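Dihydropyrimidinase (PDB 3SFW) probably catalyses the zinc-dependent, reversible hydrolytic ring opening of dihydropyrimidines. Local coordinates at residues 15-23 / 31-40; 74-82 / 108-118. All coordinates share one frame; numbering follows the deposited sequence.

How the contacts relate
From the N terminus the chain first builds a small mixed sheet of strands 2-6, 20-24, 27-32 and 41-44. Contact 1 closes a short loop there, returning residues 31-40 to residues 15-23 across the hairpin of strands 20-24 and 27-32. The chain then enters the amidohydrolase barrel through strand 49-59. Contact 2 closes a longer loop, in which helix 74-83, strand 86-93 and helix 101-112 follow in turn and residues 108-118 come back against residues 74-82. The two loops are in series and neither nest nor cross. The centres of contact 1 and contact 2 lie about 31 Å apart; contact 1 reaches another subunit, whereas contact 2 stays within the chain.

Contact 1 of 2, residues 15-23 / 31-40; sequences DTYQADVLI and IGSDLQATDA
Asp20 and Gly32 form an antiparallel hydrogen-bonded pair: Asp20 N donates to Gly32 O at 2.9 Å, and Gly32 N returns a bond of 3.0 Å to Asp20 O. The two bonds differ in approach, since Gly32 N lies in the carbonyl plane of its acceptor while Asp20 N stands 43° above that of Gly32. Val21 and Ile31 follow as a non-hydrogen-bonded pair, and Ile31 CA makes a CA-H...O contact with Asp20 O.

A water extends the polar network. It donates to Asp20 OD2 at 2.6 Å and to Gly32 O, and accepts from Leu35 N, joining the carboxylate to the turn after the strand. The same carboxylate forms a salt bridge with Arg6 and accepts a hydrogen bond from Asn7 N, partners that probably favour its charged form and restrict its rotation.

Apolar contacts lie on both faces of the hairpin. On the face of Val21 and Ile31, Ile31 crosses the Tyr17 side chain at about a right angle; its CG2, anti to the backbone N, lies at the ring edge, 3.7 Å from Tyr17 CE2, and also meets Ala19 CB. On the face of Asp20, Leu22 CB touches Leu35 CD1 at 3.9 Å. Leu22 CD1 reaches Ala37 CB, also at 3.9 Å, because a chi1 of 179° turns the branch opposite the main-chain nitrogen.

Ile31 and Gly32 also pair with a strand of the second subunit, so this antiparallel beta hairpin belongs to a sheet continuing across the interface, in the small beta domain that accompanies the barrel in dihydropyrimidinases.

Contact 2 of 2, residues 74-82 / 108-118; sequences FFTGTKAAA and WHEKARGKAVI
Phe74 lays one face of its ring against Ala112, whose CB stands 3.8 Å from the ring centroid in a CH-pi contact displaced toward the rim. Lys111 crosses the same phenylalanine obliquely, its CB 3.8 Å from Phe74 CE1. Beyond them Lys111 CE lies over one face of the Trp108 ring, while Lys111 NZ makes a salt bridge with Asp62.

Thr78 supplies the direct polar link. Its OG1 accepts a nearly straight bond from Val117 N (2.9 Å, 168°) and donates to Phe74 O at 2.6 Å. The chi1 of 61° sets OG1 between the backbone N and carbonyl carbon, where the hydroxyl can reach back to its own helix and still meet the incoming N-H. Phe74 O also accepts from Thr78 N. A water bridges Phe74 N and Lys111 O, joining the start of helix 74-83 to the end of helix 101-112.

The remaining contacts are apolar or weakly polar. Lys115 O meets the edge of the Phe75 ring in its plane, 3.4 Å from CD2, and Val117 CG1 touches Phe75 CE2 at 3.6 Å. Thr78 and Ile118 run alongside one another but point opposite ways, Ile118 CG1 lying 3.7 Å from Thr78 CB; Ile118 CG2 continues to Ala82.

The two helical segments are inclined at 67°, their axes 11.1 Å apart. Phe74 and Thr78 also touch strand 86-93, Phe74 and Ala112 reach strand 119-124, and Ala82, Val117 and Ile118 share Val437 of strand 435-439.

Contact 1 of 2, residues 15-23 / 31-40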
ATOM      1  N   ASP A  15      17.747  -7.101 -28.356  1.00 14.92           N
ATOM      2  CA  ASP A  15      18.899  -6.724 -29.173  1.00 14.07           C
ATOM      3  C   ASP A  15      18.535  -5.565 -30.093  1.00 15.03           C
ATOM      4  O   ASP A  15      17.348  -5.390 -30.451  1.00 15.99           O
ATOM      5  CB  ASP A  15      19.329  -7.943 -30.010  1.00 13.04           C
ATOM      6  CG  ASP A  15      19.926  -9.050 -29.157  1.00 19.29           C
ATOM      7  OD1 ASP A  15      20.932  -8.774 -28.492  1.00 24.20           O
ATOM      8  OD2 ASP A  15      19.359 -10.148 -29.120  1.00 20.17           O
ATOM      9  N   THR A  16      19.560  -4.822 -30.524  1.00 13.48           N
ATOM     10  CA  THR A  16      19.439  -3.774 -31.560  1.00 15.96           C
ATOM     11  C   THR A  16      20.762  -3.717 -32.335  1.00 18.57           C
ATOM     12  O   THR A  16      21.814  -3.416 -31.753  1.00 19.84           O
ATOM     13  CB  THR A  16      19.221  -2.338 -30.935  1.00 21.31           C
ATOM     14  OG1 THR A  16      18.111  -2.344 -30.007  1.00 22.19           O
ATOM     15  CG2 THR A  16      18.948  -1.310 -32.020  1.00 22.01           C
ATOM     16  N   TYR A  17      20.736  -3.985 -33.641  1.00 16.00           N
ATOM     17  CA  TYR A  17      22.008  -4.165 -34.366  1.00 14.54           C
ATOM     18  C   TYR A  17      21.774  -4.107 -35.850  1.00 17.38           C
ATOM     19  O   TYR A  17      20.668  -4.383 -36.323  1.00 13.73           O
ATOM     20  CB  TYR A  17      22.700  -5.494 -33.994  1.00 13.76           C
ATOM     21  CG  TYR A  17      21.916  -6.755 -34.262  1.00 14.19           C
ATOM     22  CD1 TYR A  17      20.989  -7.253 -33.328  1.00 15.58           C
ATOM     23  CD2 TYR A  17      22.022  -7.417 -35.479  1.00 15.89           C
ATOM     24  CE1 TYR A  17      20.260  -8.410 -33.588  1.00 13.92           C
ATOM     25  CE2 TYR A  17      21.298  -8.592 -35.738  1.00 14.35           C
ATOM     26  CZ  TYR A  17      20.397  -9.058 -34.792  1.00 15.32           C
ATOM     27  OH  TYR A  17      19.646 -10.163 -35.057  1.00 15.75           O
ATOM     28  N   GLN A  18      22.824  -3.751 -36.583  1.00 16.97           N
ATOM     29  CA  GLN A  18      22.758  -3.716 -38.034  1.00 17.93           C
ATOM     30  C   GLN A  18      23.296  -5.017 -38.594  1.00 18.63           C
ATOM     31  O   GLN A  18      24.433  -5.401 -38.317  1.00 20.46           O
ATOM     32  CB  GLN A  18      23.554  -2.510 -38.526  1.00 23.68           C
ATOM     33  CG  GLN A  18      22.757  -1.245 -38.372  1.00 32.09           C
ATOM     34  CD  GLN A  18      23.575  -0.080 -37.884  1.00 43.49           C
ATOM     35  OE1 GLN A  18      24.189   0.644 -38.680  1.00 42.58           O
ATOM     36  NE2 GLN A  18      23.566   0.141 -36.558  1.00 46.60           N
ATOM     37  N   ALA A  19      22.458  -5.779 -39.271  1.00 16.56           N
ATOM     38  CA  ALA A  19      22.940  -6.972 -39.931  1.00 17.15           C
ATOM     39  C   ALA A  19      21.930  -7.360 -40.970  1.00 18.28           C
ATOM     40  O   ALA A  19      20.807  -6.823 -40.976  1.00 16.66           O
ATOM     41  CB  ALA A  19      23.098  -8.130 -38.921  1.00 19.88           C
ATOM     42  N   ASP A  20      22.316  -8.303 -41.825  1.00 16.25           N
ATOM     43  CA  ASP A  20      21.387  -8.877 -42.792  1.00 17.64           C
ATOM     44  C   ASP A  20      20.731 -10.143 -42.259  1.00 15.65           C
ATOM     45  O   ASP A  20      21.312 -10.893 -41.456  1.00 17.35           O
ATOM     46  CB  ASP A  20      22.109  -9.185 -44.087  1.00 18.29           C
ATOM     47  CG  ASP A  20      22.757  -7.948 -44.714  1.00 20.32           C
ATOM     48  OD1 ASP A  20      22.442  -6.796 -44.335  1.00 22.82           O
ATOM     49  OD2 ASP A  20      23.635  -8.167 -45.558  1.00 24.23           O
ATOM     50  N   VAL A  21      19.546 -10.433 -42.758  1.00 15.40           N
ATOM     51  CA  VAL A  21      18.818 -11.635 -42.326  1.00 13.44           C
ATOM     52  C   VAL A  21      18.545 -12.499 -43.533  1.00 16.71           C
ATOM     53  O   VAL A  21      18.021 -12.014 -44.535  1.00 16.22           O
ATOM     54  CB  VAL A  21      17.478 -11.231 -41.652  1.00 15.59           C
ATOM     55  CG1 VAL A  21      16.629 -12.462 -41.286  1.00 16.59           C
ATOM     56  CG2 VAL A  21      17.765 -10.393 -40.394  1.00 14.74           C
ATOM     57  N   LEU A  22      18.903 -13.778 -43.426  1.00 15.08           N
ATOM     58  CA  LEU A  22      18.662 -14.749 -44.489  1.00 16.82           C
ATOM     59  C   LEU A  22      17.529 -15.693 -44.136  1.00 14.68           C
ATOM     60  O   LEU A  22      17.545 -16.351 -43.069  1.00 15.81           O
ATOM     61  CB  LEU A  22      19.947 -15.563 -44.762  1.00 15.49           C
ATOM     62  CG  LEU A  22      19.812 -16.637 -45.861  1.00 17.15           C
ATOM     63  CD1 LEU A  22      19.478 -15.892 -47.174  1.00 16.96           C
ATOM     64  CD2 LEU A  22      21.192 -17.349 -45.977  1.00 16.15           C
ATOM     65  N   ILE A  23      16.509 -15.710 -45.000  1.00 14.74           N
ATOM     66  CA  ILE A  23      15.364 -16.591 -44.842  1.00 13.38           C
ATOM     67  C   ILE A  23      15.469 -17.712 -45.864  1.00 14.35           C
ATOM     68  O   ILE A  23      15.885 -17.470 -46.987  1.00 16.39           O
ATOM     69  CB  ILE A  23      14.066 -15.789 -45.150  1.00 13.04           C
ATOM     70  CG1 ILE A  23      13.866 -14.675 -44.101  1.00 13.59           C
ATOM     71  CG2 ILE A  23      12.821 -16.719 -45.115  1.00 13.85           C
ATOM     72  CD1 ILE A  23      12.833 -13.608 -44.531  1.00 13.85           C
ATOM     73  N   ILE A  31      21.878 -14.873 -39.721  1.00 13.49           N
ATOM     74  CA  ILE A  31      21.915 -13.455 -39.567  1.00 12.61           C
ATOM     75  C   ILE A  31      23.391 -13.111 -39.526  1.00 15.67           C
ATOM     76  O   ILE A  31      24.172 -13.847 -38.930  1.00 14.86           O
ATOM     77  CB  ILE A  31      21.241 -13.039 -38.255  1.00 12.93           C
ATOM     78  CG1 ILE A  31      19.775 -13.575 -38.230  1.00 12.92           C
ATOM     79  CG2 ILE A  31      21.354 -11.491 -38.091  1.00 15.15           C
ATOM     80  CD1 ILE A  31      19.074 -13.278 -36.789  1.00 14.98           C
ATOM     81  N   GLY A  32      23.769 -12.013 -40.160  1.00 16.56           N
ATOM     82  CA  GLY A  32      25.195 -11.762 -40.325  1.00 18.27           C
ATOM     83  C   GLY A  32      25.465 -10.513 -41.096  1.00 22.98           C
ATOM     84  O   GLY A  32      24.651 -10.071 -41.897  1.00 20.20           O
ATOM     85  N   SER A  33      26.667  -9.984 -40.897  1.00 23.20           N
ATOM     86  CA  SER A  33      27.088  -8.754 -41.545  1.00 28.99           C
ATOM     87  C   SER A  33      27.628  -9.012 -42.974  1.00 30.65           C
ATOM     88  O   SER A  33      27.640  -8.115 -43.813  1.00 31.21           O
ATOM     89  CB  SER A  33      28.167  -8.090 -40.679  1.00 30.08           C
ATOM     90  OG  SER A  33      28.903  -9.081 -39.989  1.00 28.04           O
ATOM     91  N   ASP A  34      28.036 -10.242 -43.254  1.00 26.92           N
ATOM     92  CA  ASP A  34      28.643 -10.535 -44.563  1.00 31.36           C
ATOM     93  C   ASP A  34      28.295 -11.947 -45.016  1.00 28.18           C
ATOM     94  O   ASP A  34      29.172 -12.795 -45.131  1.00 26.39           O
ATOM     95  CB  ASP A  34      30.179 -10.353 -44.488  1.00 34.17           C
ATOM     96  CG  ASP A  34      30.866 -10.418 -45.867  1.00 39.02           C
ATOM     97  OD1 ASP A  34      30.208 -10.114 -46.892  1.00 38.00           O
ATOM     98  OD2 ASP A  34      32.065 -10.810 -45.919  1.00 39.68           O
ATOM     99  N   LEU A  35      27.008 -12.224 -45.217  1.00 24.69           N
ATOM    100  CA  LEU A  35      26.576 -13.605 -45.432  1.00 22.02           C
ATOM    101  C   LEU A  35      26.926 -14.160 -46.838  1.00 25.49           C
ATOM    102  O   LEU A  35      26.959 -15.371 -47.035  1.00 24.74           O
ATOM    103  CB  LEU A  35      25.058 -13.737 -45.188  1.00 22.40           C
ATOM    104  CG  LEU A  35      24.615 -13.564 -43.717  1.00 20.45           C
ATOM    105  CD1 LEU A  35      23.129 -13.655 -43.610  1.00 20.85           C
ATOM    106  CD2 LEU A  35      25.279 -14.638 -42.828  1.00 17.73           C
ATOM    107  N   GLN A  36      27.070 -13.271 -47.818  1.00 27.53           N
ATOM    108  CA  GLN A  36      27.278 -13.691 -49.232  1.00 34.85           C
ATOM    109  C   GLN A  36      26.309 -14.786 -49.673  1.00 35.82           C
ATOM    110  O   GLN A  36      26.718 -15.814 -50.234  1.00 35.25           O
ATOM    111  CB  GLN A  36      28.737 -14.115 -49.487  1.00 38.04           C
ATOM    112  CG  GLN A  36      29.765 -13.033 -49.134  1.00 43.15           C
ATOM    113  CD  GLN A  36      31.191 -13.566 -49.069  1.00 47.38           C
ATOM    114  OE1 GLN A  36      31.461 -14.719 -49.416  1.00 48.73           O
ATOM    115  NE2 GLN A  36      32.112 -12.727 -48.609  1.00 49.97           N
ATOM    116  N   ALA A  37      25.022 -14.554 -49.425  1.00 35.27           N
ATOM    117  CA  ALA A  37      23.979 -15.503 -49.788  1.00 37.55           C
ATOM    118  C   ALA A  37      23.923 -15.677 -51.298  1.00 40.71           C
ATOM    119  O   ALA A  37      23.956 -14.710 -52.059  1.00 41.90           O
ATOM    120  CB  ALA A  37      22.628 -15.055 -49.247  1.00 34.85           C
ATOM    121  N   THR A  38      23.921 -16.930 -51.729  1.00 44.98           N
ATOM    122  CA  THR A  38      23.760 -17.222 -53.140  1.00 45.72           C
ATOM    123  C   THR A  38      22.304 -17.555 -53.415  1.00 44.11           C
ATOM    124  O   THR A  38      21.607 -18.176 -52.571  1.00 40.52           O
ATOM    125  CB  THR A  38      24.727 -18.362 -53.657  1.00 47.77           C
ATOM    126  OG1 THR A  38      24.617 -19.526 -52.825  1.00 50.42           O
ATOM    127  CG2 THR A  38      26.180 -17.887 -53.656  1.00 48.14           C
ATOM    128  N   ASP A  39      21.828 -17.051 -54.549  1.00 39.19           N
ATOM    129  CA  ASP A  39      20.552 -17.468 -55.091  1.00 40.41           C
ATOM    130  C   ASP A  39      19.427 -17.038 -54.170  1.00 35.34           C
ATOM    131  O   ASP A  39      18.448 -17.769 -54.007  1.00 35.38           O
ATOM    132  CB  ASP A  39      20.502 -18.997 -55.269  1.00 44.95           C
ATOM    133  CG  ASP A  39      21.603 -19.532 -56.199  1.00 50.60           C
ATOM    134  OD1 ASP A  39      21.938 -18.867 -57.219  1.00 50.85           O
ATOM    135  OD2 ASP A  39      22.126 -20.631 -55.900  1.00 52.37           O
ATOM    136  N   ALA A  40      19.587 -15.894 -53.509  1.00 31.82           N
ATOM    137  CA  ALA A  40      18.500 -15.367 -52.687  1.00 26.84           C
ATOM    138  C   ALA A  40      17.964 -14.104 -53.303  1.00 27.34           C
ATOM    139  O   ALA A  40      18.712 -13.348 -53.918  1.00 29.32           O
ATOM    140  CB  ALA A  40      18.961 -15.112 -51.253  1.00 24.53           C
TER
HETATM  141  O   HOH W   1      24.826 -10.406 -44.945  1.00 31.77           O

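Contact 2 of 2, residues 74-82 / 108-118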
ATOM      1  N   PHE A  74     -12.407 -13.213 -40.670  1.00 12.37           N
ATOM      2  CA  PHE A  74     -11.000 -13.638 -40.583  1.00 12.48           C
ATOM      3  C   PHE A  74     -10.174 -13.184 -41.750  1.00 15.64           C
ATOM      4  O   PHE A  74      -9.004 -12.910 -41.584  1.00 17.07           O
ATOM      5  CB  PHE A  74     -10.853 -15.144 -40.346  1.00 12.53           C
ATOM      6  CG  PHE A  74     -10.881 -15.501 -38.896  1.00 10.04           C
ATOM      7  CD1 PHE A  74     -12.094 -15.508 -38.200  1.00 12.08           C
ATOM      8  CD2 PHE A  74      -9.687 -15.770 -38.207  1.00 12.75           C
ATOM      9  CE1 PHE A  74     -12.166 -15.790 -36.818  1.00 12.95           C
ATOM     10  CE2 PHE A  74      -9.721 -15.977 -36.798  1.00 11.40           C
ATOM     11  CZ  PHE A  74     -10.955 -16.030 -36.108  1.00 10.41           C
ATOM     12  N   PHE A  75     -10.796 -13.000 -42.930  1.00 10.92           N
ATOM     13  CA  PHE A  75     -10.048 -12.475 -44.067  1.00 12.59           C
ATOM     14  C   PHE A  75      -9.714 -10.971 -43.858  1.00 11.15           C
ATOM     15  O   PHE A  75      -8.556 -10.578 -43.907  1.00 13.02           O
ATOM     16  CB  PHE A  75     -10.834 -12.670 -45.389  1.00 10.74           C
ATOM     17  CG  PHE A  75     -10.134 -12.116 -46.594  1.00 12.94           C
ATOM     18  CD1 PHE A  75     -10.695 -11.044 -47.283  1.00 15.86           C
ATOM     19  CD2 PHE A  75      -8.872 -12.573 -46.957  1.00 13.46           C
ATOM     20  CE1 PHE A  75     -10.048 -10.473 -48.385  1.00 17.53           C
ATOM     21  CE2 PHE A  75      -8.199 -12.016 -48.087  1.00 14.11           C
ATOM     22  CZ  PHE A  75      -8.798 -10.943 -48.781  1.00 15.84           C
ATOM     23  N   THR A  76     -10.738 -10.133 -43.747  1.00 10.89           N
ATOM     24  CA  THR A  76     -10.479  -8.677 -43.689  1.00 13.53           C
ATOM     25  C   THR A  76      -9.725  -8.306 -42.408  1.00 11.02           C
ATOM     26  O   THR A  76      -8.897  -7.379 -42.423  1.00 13.13           O
ATOM     27  CB  THR A  76     -11.738  -7.793 -43.845  1.00 12.48           C
ATOM     28  OG1 THR A  76     -12.629  -8.002 -42.749  1.00 13.07           O
ATOM     29  CG2 THR A  76     -12.500  -8.105 -45.233  1.00 12.40           C
ATOM     30  N   GLY A  77     -10.060  -8.981 -41.305  1.00 12.83           N
ATOM     31  CA  GLY A  77      -9.419  -8.642 -40.031  1.00 11.93           C
ATOM     32  C   GLY A  77      -7.930  -8.997 -40.033  1.00 11.99           C
ATOM     33  O   GLY A  77      -7.098  -8.224 -39.516  1.00 12.80           O
ATOM     34  N   THR A  78      -7.576 -10.158 -40.572  1.00 11.26           N
ATOM     35  CA  THR A  78      -6.140 -10.527 -40.646  1.00 11.50           C
ATOM     36  C   THR A  78      -5.407  -9.691 -41.674  1.00 11.31           C
ATOM     37  O   THR A  78      -4.237  -9.359 -41.497  1.00 10.77           O
ATOM     38  CB  THR A  78      -5.882 -12.048 -40.888  1.00 10.34           C
ATOM     39  OG1 THR A  78      -6.450 -12.474 -42.138  1.00 10.91           O
ATOM     40  CG2 THR A  78      -6.452 -12.855 -39.727  1.00 11.22           C
ATOM     41  N   LYS A  79      -6.103  -9.289 -42.756  1.00 11.18           N
ATOM     42  CA  LYS A  79      -5.429  -8.447 -43.743  1.00 12.74           C
ATOM     43  C   LYS A  79      -5.125  -7.074 -43.108  1.00 12.66           C
ATOM     44  O   LYS A  79      -4.033  -6.507 -43.291  1.00 11.50           O
ATOM     45  CB  LYS A  79      -6.271  -8.292 -45.030  1.00 15.14           C
ATOM     46  CG  LYS A  79      -5.653  -7.411 -46.056  1.00 18.24           C
ATOM     47  CD  LYS A  79      -6.244  -7.738 -47.469  1.00 19.37           C
ATOM     48  CE  LYS A  79      -7.780  -7.638 -47.427  1.00 22.66           C
ATOM     49  NZ  LYS A  79      -8.278  -6.254 -47.373  1.00 21.38           N
ATOM     50  N   ALA A  80      -6.085  -6.546 -42.345  1.00 11.10           N
ATOM     51  CA  ALA A  80      -5.908  -5.254 -41.699  1.00 14.53           C
ATOM     52  C   ALA A  80      -4.781  -5.349 -40.635  1.00 11.58           C
ATOM     53  O   ALA A  80      -3.943  -4.477 -40.524  1.00 11.93           O
ATOM     54  CB  ALA A  80      -7.231  -4.834 -41.041  1.00 12.63           C
ATOM     55  N   ALA A  81      -4.747  -6.451 -39.904  1.00 11.82           N
ATOM     56  CA  ALA A  81      -3.663  -6.675 -38.927  1.00 12.16           C
ATOM     57  C   ALA A  81      -2.324  -6.621 -39.652  1.00 12.58           C
ATOM     58  O   ALA A  81      -1.386  -5.949 -39.191  1.00 11.93           O
ATOM     59  CB  ALA A  81      -3.831  -8.055 -38.244  1.00 11.22           C
ATOM     60  N   ALA A  82      -2.227  -7.319 -40.781  1.00 10.21           N
ATOM     61  CA  ALA A  82      -0.946  -7.371 -41.514  1.00 10.20           C
ATOM     62  C   ALA A  82      -0.553  -5.970 -42.014  1.00 12.59           C
ATOM     63  O   ALA A  82       0.599  -5.552 -41.889  1.00 11.25           O
ATOM     64  CB  ALA A  82      -1.034  -8.361 -42.713  1.00 10.92           C
ATOM     65  N   TRP A 108     -15.122 -22.137 -34.667  1.00 14.02           N
ATOM     66  CA  TRP A 108     -14.045 -21.163 -34.879  1.00 14.95           C
ATOM     67  C   TRP A 108     -13.021 -21.542 -35.954  1.00 15.45           C
ATOM     68  O   TRP A 108     -12.585 -20.687 -36.714  1.00 13.96           O
ATOM     69  CB  TRP A 108     -13.372 -20.764 -33.533  1.00 12.33           C
ATOM     70  CG  TRP A 108     -13.761 -19.411 -33.063  1.00 13.70           C
ATOM     71  CD1 TRP A 108     -12.959 -18.288 -33.080  1.00 13.66           C
ATOM     72  CD2 TRP A 108     -15.054 -18.976 -32.619  1.00 12.61           C
ATOM     73  NE1 TRP A 108     -13.691 -17.184 -32.704  1.00 12.32           N
ATOM     74  CE2 TRP A 108     -14.962 -17.570 -32.377  1.00 13.02           C
ATOM     75  CE3 TRP A 108     -16.302 -19.623 -32.421  1.00 12.28           C
ATOM     76  CZ2 TRP A 108     -16.069 -16.800 -31.970  1.00 13.95           C
ATOM     77  CZ3 TRP A 108     -17.400 -18.855 -31.947  1.00 14.96           C
ATOM     78  CH2 TRP A 108     -17.262 -17.464 -31.710  1.00 14.57           C
ATOM     79  N   HIS A 109     -12.630 -22.828 -36.040  1.00 13.22           N
ATOM     80  CA  HIS A 109     -11.765 -23.244 -37.137  1.00 12.86           C
ATOM     81  C   HIS A 109     -12.453 -22.970 -38.477  1.00 11.56           C
ATOM     82  O   HIS A 109     -11.800 -22.529 -39.431  1.00 13.33           O
ATOM     83  CB  HIS A 109     -11.417 -24.729 -37.001  1.00 12.54           C
ATOM     84  CG  HIS A 109     -10.263 -24.995 -36.079  1.00 12.42           C
ATOM     85  ND1 HIS A 109      -8.962 -24.682 -36.410  1.00 13.46           N
ATOM     86  CD2 HIS A 109     -10.233 -25.427 -34.790  1.00 13.19           C
ATOM     87  CE1 HIS A 109      -8.165 -25.037 -35.410  1.00 14.96           C
ATOM     88  NE2 HIS A 109      -8.914 -25.463 -34.405  1.00 11.80           N
ATOM     89  N   GLU A 110     -13.767 -23.166 -38.525  1.00 12.74           N
ATOM     90  CA  GLU A 110     -14.495 -22.960 -39.798  1.00 16.35           C
ATOM     91  C   GLU A 110     -14.600 -21.444 -40.146  1.00 16.77           C
ATOM     92  O   GLU A 110     -14.419 -21.083 -41.299  1.00 15.07           O
ATOM     93  CB  GLU A 110     -15.860 -23.659 -39.781  1.00 19.68           C
ATOM     94  CG  GLU A 110     -16.735 -23.486 -41.050  1.00 30.05           C
ATOM     95  CD  GLU A 110     -16.088 -24.027 -42.334  1.00 35.67           C
ATOM     96  OE1 GLU A 110     -16.536 -23.626 -43.439  1.00 38.78           O
ATOM     97  OE2 GLU A 110     -15.148 -24.852 -42.254  1.00 38.12           O
ATOM     98  N   LYS A 111     -14.596 -20.571 -39.125  1.00 14.72           N
ATOM     99  CA  LYS A 111     -14.507 -19.123 -39.392  1.00 14.97           C
ATOM    100  C   LYS A 111     -13.173 -18.770 -40.056  1.00 16.22           C
ATOM    101  O   LYS A 111     -13.102 -17.859 -40.889  1.00 17.53           O
ATOM    102  CB  LYS A 111     -14.664 -18.281 -38.101  1.00 13.00           C
ATOM    103  CG  LYS A 111     -15.973 -18.350 -37.430  1.00 12.46           C
ATOM    104  CD  LYS A 111     -15.934 -17.469 -36.131  1.00 17.18           C
ATOM    105  CE  LYS A 111     -17.238 -17.557 -35.373  1.00 16.66           C
ATOM    106  NZ  LYS A 111     -18.378 -16.951 -36.180  1.00 15.06           N
ATOM    107  N   ALA A 112     -12.088 -19.416 -39.626  1.00 12.65           N
ATOM    108  CA  ALA A 112     -10.772 -19.020 -40.080  1.00 14.66           C
ATOM    109  C   ALA A 112     -10.258 -19.767 -41.327  1.00 17.92           C
ATOM    110  O   ALA A 112      -9.466 -19.238 -42.110  1.00 17.71           O
ATOM    111  CB  ALA A 112      -9.771 -19.141 -38.928  1.00 16.43           C
ATOM    112  N   ARG A 113     -10.731 -20.990 -41.533  1.00 21.64           N
ATOM    113  CA  ARG A 113     -10.044 -21.883 -42.481  1.00 25.98           C
ATOM    114  C   ARG A 113     -10.248 -21.362 -43.911  1.00 20.65           C
ATOM    115  O   ARG A 113     -11.345 -20.964 -44.289  1.00 23.63           O
ATOM    116  CB  ARG A 113     -10.572 -23.312 -42.307  1.00 36.81           C
ATOM    117  CG  ARG A 113     -10.256 -24.302 -43.450  1.00 42.96           C
ATOM    118  CD  ARG A 113     -10.981 -25.643 -43.196  1.00 47.19           C
ATOM    119  NE  ARG A 113     -10.534 -26.291 -41.954  1.00 49.63           N
ATOM    120  CZ  ARG A 113     -11.275 -26.452 -40.849  1.00 50.83           C
ATOM    121  NH1 ARG A 113     -12.540 -26.013 -40.783  1.00 48.61           N
ATOM    122  NH2 ARG A 113     -10.742 -27.069 -39.796  1.00 52.25           N
ATOM    123  N   GLY A 114      -9.151 -21.191 -44.639  1.00 21.48           N
ATOM    124  CA  GLY A 114      -9.243 -20.725 -46.017  1.00 21.76           C
ATOM    125  C   GLY A 114      -9.436 -19.222 -46.135  1.00 19.99           C
ATOM    126  O   GLY A 114      -9.601 -18.683 -47.242  1.00 20.78           O
ATOM    127  N   LYS A 115      -9.407 -18.519 -45.003  1.00 15.35           N
ATOM    128  CA  LYS A 115      -9.727 -17.081 -45.019  1.00 15.21           C
ATOM    129  C   LYS A 115      -8.598 -16.216 -44.404  1.00 14.38           C
ATOM    130  O   LYS A 115      -8.175 -15.227 -44.978  1.00 13.96           O
ATOM    131  CB  LYS A 115     -11.091 -16.827 -44.305  1.00 19.14           C
ATOM    132  CG  LYS A 115     -12.270 -17.598 -44.913  1.00 23.85           C
ATOM    133  CD  LYS A 115     -13.528 -17.646 -44.007  1.00 31.28           C
ATOM    134  CE  LYS A 115     -13.975 -19.131 -43.777  1.00 31.30           C
ATOM    135  NZ  LYS A 115     -15.410 -19.353 -43.426  1.00 35.96           N
ATOM    136  N   ALA A 116      -7.997 -16.675 -43.308  1.00 14.38           N
ATOM    137  CA  ALA A 116      -6.895 -15.898 -42.664  1.00 11.98           C
ATOM    138  C   ALA A 116      -5.650 -15.753 -43.555  1.00 15.05           C
ATOM    139  O   ALA A 116      -5.301 -16.717 -44.298  1.00 12.91           O
ATOM    140  CB  ALA A 116      -6.493 -16.612 -41.305  1.00 13.70           C
ATOM    141  N   VAL A 117      -5.066 -14.548 -43.590  1.00 10.20           N
ATOM    142  CA  VAL A 117      -3.905 -14.278 -44.446  1.00 11.63           C
ATOM    143  C   VAL A 117      -2.629 -14.312 -43.627  1.00 11.72           C
ATOM    144  O   VAL A 117      -1.541 -14.358 -44.193  1.00 12.72           O
ATOM    145  CB  VAL A 117      -4.016 -12.938 -45.190  1.00 11.38           C
ATOM    146  CG1 VAL A 117      -5.383 -12.864 -45.939  1.00 11.81           C
ATOM    147  CG2 VAL A 117      -3.884 -11.739 -44.234  1.00 12.76           C
ATOM    148  N   ILE A 118      -2.786 -14.357 -42.302  1.00 12.51           N
ATOM    149  CA  ILE A 118      -1.643 -14.569 -41.409  1.00  9.25           C
ATOM    150  C   ILE A 118      -2.058 -15.528 -40.314  1.00  9.83           C
ATOM    151  O   ILE A 118      -3.203 -16.013 -40.273  1.00 13.37           O
ATOM    152  CB  ILE A 118      -1.126 -13.243 -40.779  1.00 11.93           C
ATOM    153  CG1 ILE A 118      -2.284 -12.370 -40.344  1.00 16.64           C
ATOM    154  CG2 ILE A 118      -0.356 -12.417 -41.797  1.00 14.28           C
ATOM    155  CD1 ILE A 118      -2.523 -12.269 -38.962  1.00 16.39           C
TER
HETATM  156  O   HOH W   2     -14.369 -15.392 -40.854  1.00 13.57           O